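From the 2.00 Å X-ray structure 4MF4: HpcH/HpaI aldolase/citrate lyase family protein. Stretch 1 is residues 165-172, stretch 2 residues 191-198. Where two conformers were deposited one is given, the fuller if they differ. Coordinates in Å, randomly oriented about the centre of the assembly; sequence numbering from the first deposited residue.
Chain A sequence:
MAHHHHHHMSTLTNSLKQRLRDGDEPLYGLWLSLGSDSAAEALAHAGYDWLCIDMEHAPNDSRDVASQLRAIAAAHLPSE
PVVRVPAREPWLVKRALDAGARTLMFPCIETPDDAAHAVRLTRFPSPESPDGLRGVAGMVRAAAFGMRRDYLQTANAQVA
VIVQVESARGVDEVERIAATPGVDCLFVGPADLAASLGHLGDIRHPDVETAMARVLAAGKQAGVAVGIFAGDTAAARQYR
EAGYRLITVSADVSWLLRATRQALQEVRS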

# COMPACT_ATOMS: atom_id res chain seq x y z
N VAL A 165 22.56 18.86 16.58
CA VAL A 165 24.00 19.08 16.71
C VAL A 165 24.58 17.78 17.26
O VAL A 165 24.33 17.40 18.39
CB VAL A 165 24.31 20.26 17.63
CG1 VAL A 165 25.81 20.52 17.69
CG2 VAL A 165 23.60 21.51 17.14
N GLU A 166 25.33 17.07 16.45
CA GLU A 166 25.63 15.70 16.84
C GLU A 166 26.99 15.21 16.43
O GLU A 166 27.22 14.00 16.34
CB GLU A 166 24.52 14.74 16.37
CG GLU A 166 24.32 14.65 14.87
CD GLU A 166 23.00 13.96 14.52
OE1 GLU A 166 22.45 13.29 15.44
OE2 GLU A 166 22.51 14.08 13.36
N SER A 167 27.92 16.15 16.29
CA SER A 167 29.27 15.90 15.91
C SER A 167 30.20 16.79 16.70
O SER A 167 29.78 17.82 17.24
CB SER A 167 29.39 16.28 14.46
OG SER A 167 28.85 17.60 14.33
N ALA A 168 31.48 16.47 16.67
CA ALA A 168 32.46 17.28 17.35
C ALA A 168 32.71 18.65 16.69
O ALA A 168 32.97 19.68 17.35
CB ALA A 168 33.75 16.52 17.42
N ARG A 169 32.68 18.67 15.37
CA ARG A 169 32.81 19.94 14.66
C ARG A 169 31.59 20.81 14.99
O ARG A 169 31.69 22.01 15.17
CB ARG A 169 32.90 19.72 13.14
CG ARG A 169 32.76 21.01 12.34
CD ARG A 169 33.05 20.79 10.88
NE ARG A 169 32.40 19.59 10.36
CZ ARG A 169 32.64 19.07 9.15
NH1 ARG A 169 33.55 19.64 8.36
NH2 ARG A 169 31.99 17.98 8.74
N GLY A 170 30.44 20.18 15.03
CA GLY A 170 29.19 20.90 15.34
C GLY A 170 29.23 21.52 16.71
O GLY A 170 28.79 22.64 16.91
N VAL A 171 29.78 20.77 17.68
CA VAL A 171 29.92 21.31 19.02
C VAL A 171 30.86 22.53 19.03
O VAL A 171 30.55 23.53 19.66
CB VAL A 171 30.35 20.26 20.06
CG1 VAL A 171 30.49 20.92 21.42
CG2 VAL A 171 29.29 19.14 20.17
N ASP A 172 31.96 22.47 18.27
CA ASP A 172 32.89 23.61 18.21
C ASP A 172 32.23 24.84 17.58
O ASP A 172 32.58 25.97 17.91
CB ASP A 172 34.15 23.25 17.43
CG ASP A 172 34.99 22.19 18.13
OD1 ASP A 172 35.32 22.34 19.33
OD2 ASP A 172 35.34 21.20 17.46
N ALA A 191 23.20 9.74 21.71
CA ALA A 191 23.78 8.56 21.05
C ALA A 191 24.69 8.89 19.87
O ALA A 191 25.84 8.38 19.79
CB ALA A 191 22.70 7.57 20.64
N ASP A 192 24.23 9.70 18.90
CA ASP A 192 25.13 10.08 17.78
C ASP A 192 26.26 10.99 18.28
O ASP A 192 27.37 10.94 17.76
CB ASP A 192 24.42 10.80 16.62
CG ASP A 192 24.19 9.91 15.38
OD1 ASP A 192 25.11 9.19 14.91
OD2 ASP A 192 23.08 9.98 14.84
N LEU A 193 25.99 11.82 19.28
CA LEU A 193 27.06 12.71 19.72
C LEU A 193 28.18 11.86 20.31
O LEU A 193 29.35 12.03 19.96
CB LEU A 193 26.54 13.78 20.65
CG LEU A 193 27.51 14.87 21.08
CD1 LEU A 193 28.21 15.56 19.91
CD2 LEU A 193 26.76 15.90 21.93
N ALA A 194 27.82 10.88 21.15
CA ALA A 194 28.81 10.01 21.77
C ALA A 194 29.61 9.25 20.69
O ALA A 194 30.84 9.19 20.76
CB ALA A 194 28.15 9.06 22.75
N ALA A 195 28.92 8.75 19.67
CA ALA A 195 29.62 8.06 18.58
C ALA A 195 30.62 8.98 17.86
O ALA A 195 31.77 8.60 17.62
CB ALA A 195 28.63 7.47 17.59
N SER A 196 30.22 10.19 17.49
CA SER A 196 31.17 11.05 16.75
C SER A 196 32.35 11.51 17.61
O SER A 196 33.44 11.78 17.08
CB SER A 196 30.51 12.27 16.13
OG SER A 196 31.53 13.20 15.78
N LEU A 197 32.17 11.55 18.92
CA LEU A 197 33.28 11.95 19.76
C LEU A 197 34.16 10.75 20.12
O LEU A 197 35.09 10.91 20.91
CB LEU A 197 32.80 12.64 21.04
CG LEU A 197 31.88 13.86 20.85
CD1 LEU A 197 31.25 14.30 22.16
CD2 LEU A 197 32.63 15.03 20.24
N GLY A 198 33.87 9.56 19.59
CA GLY A 198 34.73 8.40 19.79
C GLY A 198 34.29 7.53 20.94
O GLY A 198 35.06 6.73 21.43

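A helix start packed against a helix end is a useful example of how few polar bonds a close contact may need. In this aldolase/citrate lyase family protein the two segments bury 338 Å² between them, both sides summed, and E166 and L193 contribute most of any residue on their respective sides. E166 CA and L193 CA lie 4.4 Å apart, close enough for the backbone of E166 to lie directly against the helix. Accordingly, E166 O comes to 3.6 Å from L193 CA and 3.7 Å from S196 CB, resting against the helix surface.

The side chain of E166 leaves the backbone sideways and runs along D192, with E166 OE1 3.4 Å from D192 CB. E166 OE1 also lies 3.4 Å from D192 OD2, so two carboxylates sit together without a bond between them. Each has an oxygen, E166 OE2 and D192 OD1, hydrogen-bonded elsewhere in the structure.

L193 shows how a sideways CA-to-CB bond can still serve a contact. With chi1 t and chi2 p, its end comes nearer the other segment, and L193 CD1 reaches both S167 N and V171 CG2 at 3.7 Å. The CA-to-CB bond of V171 points toward the other stretch from the first turn of the helix that S167 caps: G170 N donates to S167 OG at 3.1 Å. The CA-to-CB bond of S167 points away overall, yet S167 CB still touches the other stretch, 4.0 Å from S196 OG.

Farther along, the CA-to-CB bond of S196 points toward the helix start. S196 OG accepts a hydrogen bond from A168 N at 3.4 Å, a weak one and the only hydrogen bond across the contact. Beside it, A168 CB meets L197 CD2 at 3.4 Å, a tight apolar touch. The general lesson is that a contact can be close and well packed with a single weak hydrogen bond across it.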